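Long-range contacts in tryptophan--tRNA ligase (Pyrococcus horikoshii, PDB 3JXE), which catalyses the ATP-dependent attachment of L-tryptophan to tRNA(Trp), releasing AMP and diphosphate, as a class I aminoacyl-tRNA synthetase: residues 80-86 / 132-136; 94-98 / 140-145. The contacts are given in a common frame with arbitrary orientation. Residues are numbered along the deposited sequence.

Contact 1. Residues 80-86 / 132-136; sequences RGPSGPM and WAYDN. With TYM (tryptophanyl-5'AMP), chain E.
This is a buried loop-to-helix contact at the active site of a class I synthetase Rossmann fold: the end of strand 75-80 and most of the 'HIGH' region, before helix 88-104, lie against helix 126-141. Pro82 and Ala133 approach to 5.2 Å between CA atoms, Met86 and Asn136 to 6.5 Å, and 383 Å² is buried. Arg80 is extended (phi/psi -156/132). Pro82, at -78/78, is the centre of an inverse gamma turn, its geometry confirmed by Ser83 N to Gly81 O at 2.9 Å. Gly84 is nearly fully extended (-177/-150), which lays its backbone over one face of the Trp132 indole (chi1 m). Two CH-pi contacts result: Gly84 CA lies 3.6 Å from the centroid of the five-membered ring of Trp132, 15° off its normal, and Pro85 CD lies 4.0 Å from that of the six-membered ring, 24° off. Pro82 CG packs on Ala133 CB at 4.1 Å. Asp135 turns its OD1 to a salt bridge with Arg354. On the other side of the loop, Gly81 N donates to O1P of the tryptophanyl-5'AMP phosphate at 2.7 Å; a CB on Gly81 would clash with the ligand's carbonyl O. Asn136, in the m rotamer, uses both ends of its amide to hold the loop: ND2 donates to Gly84 O at 3.3 Å, while OD1 accepts from Arg80, whose side chain (chi1 t, chi2 p) brings NE to 2.7 Å from Asn136 OD1 with an N-H...O angle of 168°.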
ATOM      1  N   ARG B  80       1.573 -14.928   8.917  1.00 68.26           N
ATOM      2  CA  ARG B  80       1.132 -16.084   8.146  1.00 67.86           C
ATOM      3  C   ARG B  80       0.522 -15.647   6.816  1.00 67.74           C
ATOM      4  O   ARG B  80      -0.311 -14.739   6.772  1.00 67.64           O
ATOM      5  CB  ARG B  80       0.133 -16.920   8.966  1.00 67.80           C
ATOM      6  CG  ARG B  80      -0.800 -17.832   8.168  1.00 67.23           C
ATOM      7  CD  ARG B  80      -0.069 -19.002   7.531  1.00 66.41           C
ATOM      8  NE  ARG B  80      -0.898 -19.659   6.525  1.00 65.89           N
ATOM      9  CZ  ARG B  80      -0.454 -20.550   5.643  1.00 65.41           C
ATOM     10  NH1 ARG B  80       0.826 -20.892   5.623  1.00 65.33           N
ATOM     11  NH2 ARG B  80      -1.292 -21.089   4.771  1.00 65.10           N
ATOM     12  N   GLY B  81       0.950 -16.303   5.738  1.00 67.55           N
ATOM     13  CA  GLY B  81       0.409 -16.057   4.405  1.00 67.38           C
ATOM     14  C   GLY B  81      -0.674 -17.055   4.038  1.00 67.21           C
ATOM     15  O   GLY B  81      -0.376 -18.223   3.785  1.00 67.21           O
ATOM     16  N   PRO B  82      -1.941 -16.598   3.993  1.00 67.08           N
ATOM     17  CA  PRO B  82      -3.079 -17.487   3.756  1.00 66.99           C
ATOM     18  C   PRO B  82      -3.266 -17.879   2.285  1.00 66.95           C
ATOM     19  O   PRO B  82      -4.142 -17.341   1.596  1.00 66.91           O
ATOM     20  CB  PRO B  82      -4.267 -16.668   4.266  1.00 66.99           C
ATOM     21  CG  PRO B  82      -3.862 -15.255   4.068  1.00 66.94           C
ATOM     22  CD  PRO B  82      -2.364 -15.195   4.169  1.00 67.02           C
ATOM     23  N   SER B  83      -2.443 -18.815   1.820  1.00 66.94           N
ATOM     24  CA  SER B  83      -2.566 -19.364   0.468  1.00 66.94           C
ATOM     25  C   SER B  83      -3.489 -20.580   0.445  1.00 66.92           C
ATOM     26  O   SER B  83      -4.061 -20.917  -0.592  1.00 66.90           O
ATOM     27  CB  SER B  83      -1.191 -19.720  -0.107  1.00 66.92           C
ATOM     28  OG  SER B  83      -0.385 -20.388   0.848  1.00 66.97           O
ATOM     29  N   GLY B  84      -3.629 -21.224   1.600  1.00 66.98           N
ATOM     30  CA  GLY B  84      -4.481 -22.398   1.748  1.00 67.05           C
ATOM     31  C   GLY B  84      -4.499 -22.866   3.191  1.00 67.15           C
ATOM     32  O   GLY B  84      -4.343 -22.055   4.106  1.00 67.21           O
ATOM     33  N   PRO B  85      -4.689 -24.180   3.409  1.00 67.23           N
ATOM     34  CA  PRO B  85      -4.702 -24.710   4.772  1.00 67.20           C
ATOM     35  C   PRO B  85      -3.306 -24.677   5.377  1.00 67.19           C
ATOM     36  O   PRO B  85      -2.318 -24.810   4.653  1.00 67.23           O
ATOM     37  CB  PRO B  85      -5.157 -26.163   4.591  1.00 67.20           C
ATOM     38  CG  PRO B  85      -5.597 -26.292   3.167  1.00 67.22           C
ATOM     39  CD  PRO B  85      -4.878 -25.240   2.405  1.00 67.26           C
ATOM     40  N   MET B  86      -3.232 -24.487   6.690  1.00 67.20           N
ATOM     41  CA  MET B  86      -1.957 -24.488   7.399  1.00 67.22           C
ATOM     42  C   MET B  86      -1.531 -25.911   7.737  1.00 67.43           C
ATOM     43  O   MET B  86      -2.357 -26.732   8.146  1.00 67.50           O
ATOM     44  CB  MET B  86      -2.048 -23.659   8.681  1.00 67.11           C
ATOM     45  CG  MET B  86      -2.060 -22.159   8.457  1.00 66.62           C
ATOM     46  SD  MET B  86      -2.213 -21.200   9.977  1.00 65.58           S
ATOM     47  CE  MET B  86      -0.610 -21.454  10.733  1.00 65.40           C
ATOM     48  N   TRP B 132      -9.345 -17.793   3.305  1.00 66.52           N
ATOM     49  CA  TRP B 132      -8.273 -18.608   3.884  1.00 66.62           C
ATOM     50  C   TRP B 132      -7.645 -17.915   5.086  1.00 66.82           C
ATOM     51  O   TRP B 132      -7.105 -18.574   5.977  1.00 66.78           O
ATOM     52  CB  TRP B 132      -7.197 -18.956   2.849  1.00 66.53           C
ATOM     53  CG  TRP B 132      -7.545 -20.143   2.002  1.00 66.37           C
ATOM     54  CD1 TRP B 132      -7.694 -20.164   0.646  1.00 66.26           C
ATOM     55  CD2 TRP B 132      -7.803 -21.480   2.455  1.00 66.24           C
ATOM     56  NE1 TRP B 132      -8.024 -21.429   0.224  1.00 66.22           N
ATOM     57  CE2 TRP B 132      -8.097 -22.257   1.313  1.00 66.17           C
ATOM     58  CE3 TRP B 132      -7.810 -22.099   3.714  1.00 66.16           C
ATOM     59  CZ2 TRP B 132      -8.397 -23.621   1.391  1.00 65.99           C
ATOM     60  CZ3 TRP B 132      -8.108 -23.455   3.790  1.00 65.90           C
ATOM     61  CH2 TRP B 132      -8.399 -24.199   2.634  1.00 65.81           C
ATOM     62  N   ALA B 133      -7.724 -16.585   5.098  1.00 67.10           N
ATOM     63  CA  ALA B 133      -7.280 -15.787   6.234  1.00 67.32           C
ATOM     64  C   ALA B 133      -8.060 -16.173   7.483  1.00 67.52           C
ATOM     65  O   ALA B 133      -7.458 -16.522   8.499  1.00 67.53           O
ATOM     66  CB  ALA B 133      -7.432 -14.309   5.943  1.00 67.25           C
ATOM     67  N   TYR B 134      -9.390 -16.138   7.391  1.00 67.77           N
ATOM     68  CA  TYR B 134     -10.261 -16.523   8.503  1.00 68.01           C
ATOM     69  C   TYR B 134      -9.951 -17.935   9.010  1.00 68.07           C
ATOM     70  O   TYR B 134      -9.845 -18.159  10.217  1.00 68.06           O
ATOM     71  CB  TYR B 134     -11.745 -16.400   8.123  1.00 68.07           C
ATOM     72  CG  TYR B 134     -12.680 -16.805   9.244  1.00 68.53           C
ATOM     73  CD1 TYR B 134     -12.986 -15.918  10.277  1.00 68.99           C
ATOM     74  CD2 TYR B 134     -13.238 -18.086   9.287  1.00 68.92           C
ATOM     75  CE1 TYR B 134     -13.830 -16.291  11.322  1.00 69.47           C
ATOM     76  CE2 TYR B 134     -14.083 -18.469  10.324  1.00 69.42           C
ATOM     77  CZ  TYR B 134     -14.376 -17.567  11.337  1.00 69.72           C
ATOM     78  OH  TYR B 134     -15.212 -17.938  12.366  1.00 70.10           O
ATOM     79  N   ASP B 135      -9.805 -18.872   8.074  1.00 68.15           N
ATOM     80  CA  ASP B 135      -9.481 -20.259   8.391  1.00 68.23           C
ATOM     81  C   ASP B 135      -8.183 -20.370   9.192  1.00 68.26           C
ATOM     82  O   ASP B 135      -8.120 -21.088  10.193  1.00 68.27           O
ATOM     83  CB  ASP B 135      -9.376 -21.079   7.103  1.00 68.29           C
ATOM     84  CG  ASP B 135      -9.105 -22.546   7.368  1.00 68.46           C
ATOM     85  OD1 ASP B 135     -10.074 -23.286   7.643  1.00 68.80           O
ATOM     86  OD2 ASP B 135      -7.925 -22.957   7.299  1.00 68.48           O
ATOM     87  N   ASN B 136      -7.157 -19.649   8.745  1.00 68.32           N
ATOM     88  CA  ASN B 136      -5.850 -19.655   9.398  1.00 68.33           C
ATOM     89  C   ASN B 136      -5.876 -19.009  10.783  1.00 68.32           C
ATOM     90  O   ASN B 136      -5.176 -19.468  11.689  1.00 68.26           O
ATOM     91  CB  ASN B 136      -4.800 -18.974   8.512  1.00 68.40           C
ATOM     92  CG  ASN B 136      -4.441 -19.793   7.270  1.00 68.50           C
ATOM     93  OD1 ASN B 136      -3.612 -19.370   6.464  1.00 68.51           O
ATOM     94  ND2 ASN B 136      -5.057 -20.962   7.116  1.00 68.59           N
TER
HETATM   95  P   TYM E 900       4.172 -18.562   5.526  0.80 43.72           P
HETATM   96  O1P TYM E 900       2.707 -18.363   5.590  0.80 43.57           O
HETATM   97  O2P TYM E 900       4.774 -19.186   4.328  0.80 43.90           O
HETATM   98  O5' TYM E 900       4.636 -19.428   6.801  0.80 43.91           O
HETATM   99  C5' TYM E 900       4.234 -19.027   8.116  0.80 44.62           C
HETATM  100  C4' TYM E 900       5.304 -19.383   9.157  0.80 45.19           C
HETATM  101  O4' TYM E 900       5.672 -20.783   9.013  0.80 45.24           O
HETATM  102  C1' TYM E 900       7.115 -20.869   8.824  0.80 45.50           C
HETATM  103  N9  TYM E 900       7.315 -22.084   7.972  0.80 45.48           N
HETATM  104  C4  TYM E 900       7.858 -23.233   8.373  0.80 45.35           C
HETATM  105  N3  TYM E 900       8.381 -23.653   9.541  0.80 45.35           N
HETATM  106  C2  TYM E 900       8.873 -24.881   9.668  0.80 45.11           C
HETATM  107  N1  TYM E 900       8.866 -25.734   8.655  0.80 44.98           N
HETATM  108  C6  TYM E 900       8.357 -25.382   7.461  0.80 45.27           C
HETATM  109  N6  TYM E 900       8.358 -26.251   6.454  0.80 45.35           N
HETATM  110  C5  TYM E 900       7.835 -24.101   7.294  0.80 45.32           C
HETATM  111  N7  TYM E 900       7.276 -23.455   6.276  0.80 45.33           N
HETATM  112  C8  TYM E 900       6.955 -22.228   6.693  0.80 45.38           C
HETATM  113  C2' TYM E 900       7.505 -19.527   8.210  0.80 45.69           C
HETATM  114  O2' TYM E 900       8.854 -19.210   8.540  0.80 45.76           O
HETATM  115  C3' TYM E 900       6.577 -18.563   8.941  0.80 45.70           C
HETATM  116  O3' TYM E 900       7.126 -18.237  10.229  0.80 46.38           O
HETATM  117  NH3 TYM E 900       5.069 -13.895   4.129  0.80 43.19           N
HETATM  118  CA  TYM E 900       4.939 -14.744   5.321  0.80 43.21           C
HETATM  119  CB  TYM E 900       3.877 -14.160   6.254  0.80 43.13           C
HETATM  120  CG  TYM E 900       4.497 -13.213   7.327  0.80 42.78           C
HETATM  121  CD2 TYM E 900       5.396 -13.531   8.340  0.80 42.29           C
HETATM  122  CE2 TYM E 900       5.668 -12.360   9.059  0.80 42.20           C
HETATM  123  CE3 TYM E 900       6.006 -14.728   8.709  0.80 42.33           C
HETATM  124  CD1 TYM E 900       4.250 -11.890   7.458  0.80 42.80           C
HETATM  125  NE1 TYM E 900       4.978 -11.351   8.536  0.80 42.45           N
HETATM  126  CZ2 TYM E 900       6.543 -12.395  10.139  0.80 42.08           C
HETATM  127  CZ3 TYM E 900       6.887 -14.757   9.791  0.80 42.14           C
HETATM  128  CH2 TYM E 900       7.156 -13.591  10.507  0.80 42.04           C
HETATM  129  C   TYM E 900       4.519 -16.161   4.912  0.80 43.36           C
HETATM  130  O   TYM E 900       3.894 -16.351   3.867  0.80 43.36           O
HETATM  131  OPP TYM E 900       4.902 -17.138   5.799  0.80 43.46           O

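Contact 2. Residues 94-98 / 140-145; sequences FFATK and IIAVGF
Within the Rossmann fold, helix 88-104 packs here against the last part of helix 126-141 and the chain that leads from it toward strand 150-154. CA atoms pair as Phe94 with Ile140 (7.0 Å), Phe95 with Val143 (6.6 Å) and Lys98 with Phe145 (5.9 Å). A type I turn runs from Ile141 to Gly144 and is closed by a weak bond from Gly144 N to Ile141 O at 3.0 Å; just before it, Val143 N bonds to Ile140 O at 3.3 Å. Gly144 then leaves helical angles with positive phi (95/93), where a CB would jam against the preceding carbonyl and clash with Lys98 NZ. Thr97 OG1 is satisfied within its own helix by Pro93 O, and Lys98 N by Phe94 O at 2.9 Å. The apolar part rests on Ile140 CG1, 3.9 Å from the Phe94 ring centroid, and Val143 CG1, 3.8 Å from that of Phe95, both over a ring face. Phe145 (chi1 m) brings CZ to 3.4 Å from Phe94 O and CE2 to 3.6 Å from Lys98 CA. The lysine side chain, t-t-t until chi4 turns p, ends on two carbonyls: Lys98 NZ donates to Val143 O at 2.8 Å and to Gly144 O at 2.7 Å.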
ATOM      1  N   PHE B  94       4.368 -20.132  15.819  1.00 72.62           N
ATOM      2  CA  PHE B  94       3.301 -19.626  16.686  1.00 72.93           C
ATOM      3  C   PHE B  94       3.347 -20.201  18.103  1.00 73.19           C
ATOM      4  O   PHE B  94       2.993 -19.514  19.063  1.00 73.23           O
ATOM      5  CB  PHE B  94       1.929 -19.858  16.048  1.00 72.83           C
ATOM      6  CG  PHE B  94       1.682 -19.019  14.825  1.00 72.85           C
ATOM      7  CD1 PHE B  94       1.935 -19.526  13.555  1.00 72.76           C
ATOM      8  CD2 PHE B  94       1.206 -17.717  14.942  1.00 72.81           C
ATOM      9  CE1 PHE B  94       1.711 -18.751  12.417  1.00 72.58           C
ATOM     10  CE2 PHE B  94       0.981 -16.935  13.811  1.00 72.77           C
ATOM     11  CZ  PHE B  94       1.235 -17.455  12.546  1.00 72.59           C
ATOM     12  N   PHE B  95       3.781 -21.454  18.226  1.00 73.52           N
ATOM     13  CA  PHE B  95       3.977 -22.084  19.532  1.00 73.83           C
ATOM     14  C   PHE B  95       5.158 -21.472  20.280  1.00 74.06           C
ATOM     15  O   PHE B  95       5.120 -21.331  21.504  1.00 74.10           O
ATOM     16  CB  PHE B  95       4.168 -23.598  19.391  1.00 73.83           C
ATOM     17  CG  PHE B  95       2.882 -24.373  19.391  1.00 73.88           C
ATOM     18  CD1 PHE B  95       2.284 -24.755  18.195  1.00 74.00           C
ATOM     19  CD2 PHE B  95       2.266 -24.721  20.591  1.00 73.94           C
ATOM     20  CE1 PHE B  95       1.090 -25.471  18.191  1.00 74.21           C
ATOM     21  CE2 PHE B  95       1.072 -25.437  20.599  1.00 74.07           C
ATOM     22  CZ  PHE B  95       0.483 -25.813  19.397  1.00 74.17           C
ATOM     23  N   ALA B  96       6.201 -21.119  19.533  1.00 74.39           N
ATOM     24  CA  ALA B  96       7.364 -20.437  20.088  1.00 74.73           C
ATOM     25  C   ALA B  96       6.984 -19.041  20.565  1.00 75.02           C
ATOM     26  O   ALA B  96       7.424 -18.598  21.625  1.00 75.05           O
ATOM     27  CB  ALA B  96       8.477 -20.365  19.060  1.00 74.67           C
ATOM     28  N   THR B  97       6.151 -18.363  19.778  1.00 75.40           N
ATOM     29  CA  THR B  97       5.682 -17.021  20.105  1.00 75.83           C
ATOM     30  C   THR B  97       4.726 -17.046  21.299  1.00 76.11           C
ATOM     31  O   THR B  97       4.685 -16.097  22.089  1.00 76.21           O
ATOM     32  CB  THR B  97       5.000 -16.351  18.893  1.00 75.83           C
ATOM     33  OG1 THR B  97       5.699 -16.705  17.693  1.00 75.97           O
ATOM     34  CG2 THR B  97       5.015 -14.842  19.040  1.00 75.88           C
ATOM     35  N   LYS B  98       3.965 -18.135  21.422  1.00 76.44           N
ATOM     36  CA  LYS B  98       3.075 -18.358  22.563  1.00 76.69           C
ATOM     37  C   LYS B  98       3.868 -18.407  23.864  1.00 76.79           C
ATOM     38  O   LYS B  98       3.532 -17.724  24.832  1.00 76.81           O
ATOM     39  CB  LYS B  98       2.285 -19.659  22.381  1.00 76.72           C
ATOM     40  CG  LYS B  98       1.422 -20.044  23.576  1.00 77.04           C
ATOM     41  CD  LYS B  98       1.099 -21.531  23.568  1.00 77.62           C
ATOM     42  CE  LYS B  98       0.323 -21.941  24.812  1.00 77.96           C
ATOM     43  NZ  LYS B  98      -1.062 -21.387  24.826  1.00 78.38           N
ATOM     44  N   ILE B 140      -4.500 -20.306  14.456  1.00 68.83           N
ATOM     45  CA  ILE B 140      -3.574 -19.465  15.213  1.00 68.81           C
ATOM     46  C   ILE B 140      -4.118 -19.155  16.611  1.00 68.83           C
ATOM     47  O   ILE B 140      -3.379 -19.218  17.593  1.00 68.73           O
ATOM     48  CB  ILE B 140      -3.211 -18.174  14.431  1.00 68.82           C
ATOM     49  CG1 ILE B 140      -2.411 -18.530  13.173  1.00 68.63           C
ATOM     50  CG2 ILE B 140      -2.412 -17.202  15.303  1.00 68.86           C
ATOM     51  CD1 ILE B 140      -2.428 -17.462  12.099  1.00 68.39           C
ATOM     52  N   ILE B 141      -5.412 -18.846  16.695  1.00 68.91           N
ATOM     53  CA  ILE B 141      -6.072 -18.617  17.984  1.00 69.05           C
ATOM     54  C   ILE B 141      -6.096 -19.898  18.826  1.00 69.25           C
ATOM     55  O   ILE B 141      -6.005 -19.839  20.056  1.00 69.38           O
ATOM     56  CB  ILE B 141      -7.501 -18.036  17.816  1.00 68.97           C
ATOM     57  CG1 ILE B 141      -7.440 -16.647  17.173  1.00 68.76           C
ATOM     58  CG2 ILE B 141      -8.225 -17.955  19.165  1.00 68.96           C
ATOM     59  CD1 ILE B 141      -8.790 -16.025  16.904  1.00 68.33           C
ATOM     60  N   ALA B 142      -6.191 -21.046  18.154  1.00 69.39           N
ATOM     61  CA  ALA B 142      -6.202 -22.355  18.817  1.00 69.55           C
ATOM     62  C   ALA B 142      -4.926 -22.664  19.607  1.00 69.70           C
ATOM     63  O   ALA B 142      -4.930 -23.532  20.483  1.00 69.80           O
ATOM     64  CB  ALA B 142      -6.481 -23.458  17.809  1.00 69.53           C
ATOM     65  N   VAL B 143      -3.840 -21.959  19.296  1.00 69.87           N
ATOM     66  CA  VAL B 143      -2.580 -22.121  20.020  1.00 70.07           C
ATOM     67  C   VAL B 143      -2.709 -21.555  21.437  1.00 70.34           C
ATOM     68  O   VAL B 143      -2.149 -22.108  22.387  1.00 70.43           O
ATOM     69  CB  VAL B 143      -1.394 -21.460  19.274  1.00 70.01           C
ATOM     70  CG1 VAL B 143      -0.070 -21.804  19.944  1.00 69.84           C
ATOM     71  CG2 VAL B 143      -1.367 -21.906  17.822  1.00 69.98           C
ATOM     72  N   GLY B 144      -3.459 -20.463  21.569  1.00 70.57           N
ATOM     73  CA  GLY B 144      -3.728 -19.852  22.868  1.00 70.85           C
ATOM     74  C   GLY B 144      -2.786 -18.716  23.213  1.00 71.05           C
ATOM     75  O   GLY B 144      -1.710 -18.941  23.768  1.00 71.01           O
ATOM     76  N   PHE B 145      -3.200 -17.495  22.879  1.00 71.29           N
ATOM     77  CA  PHE B 145      -2.438 -16.285  23.193  1.00 71.52           C
ATOM     78  C   PHE B 145      -3.218 -15.404  24.168  1.00 71.78           C
ATOM     79  O   PHE B 145      -4.435 -15.559  24.310  1.00 71.86           O
ATOM     80  CB  PHE B 145      -2.129 -15.495  21.917  1.00 71.44           C
ATOM     81  CG  PHE B 145      -1.338 -16.266  20.895  1.00 71.29           C
ATOM     82  CD1 PHE B 145      -1.959 -16.784  19.765  1.00 71.02           C
ATOM     83  CD2 PHE B 145       0.028 -16.473  21.060  1.00 71.23           C
ATOM     84  CE1 PHE B 145      -1.232 -17.495  18.817  1.00 70.91           C
ATOM     85  CE2 PHE B 145       0.762 -17.182  20.113  1.00 71.00           C
ATOM     86  CZ  PHE B 145       0.129 -17.696  18.993  1.00 70.89           C
TER

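In the fold
Contacts 1 and 2 are successive parts of one interface: the 'HIGH' loop and the helix 88-104 that follows it both pack along helix 126-141. Their centres are 15 Å apart, and their segments alternate along the chain. They meet directly by packing: Arg80 CB is 3.8 Å from Phe94 CZ and 4.1 Å from Ile140 CD1, while Met86 CE is 3.9 Å from Phe94 CE1 and Met86 SD 4.2 Å from Ile140 CG1. Contact 1 touches the tryptophanyl-5'AMP itself; in contact 2 the nearest atoms of the Phe94 side chain and the bound tryptophanyl-5'AMP are about 5 Å apart. Tyr77, Glu116 and Asp216 are among the residues that add further hydrogen bonds to this ligand.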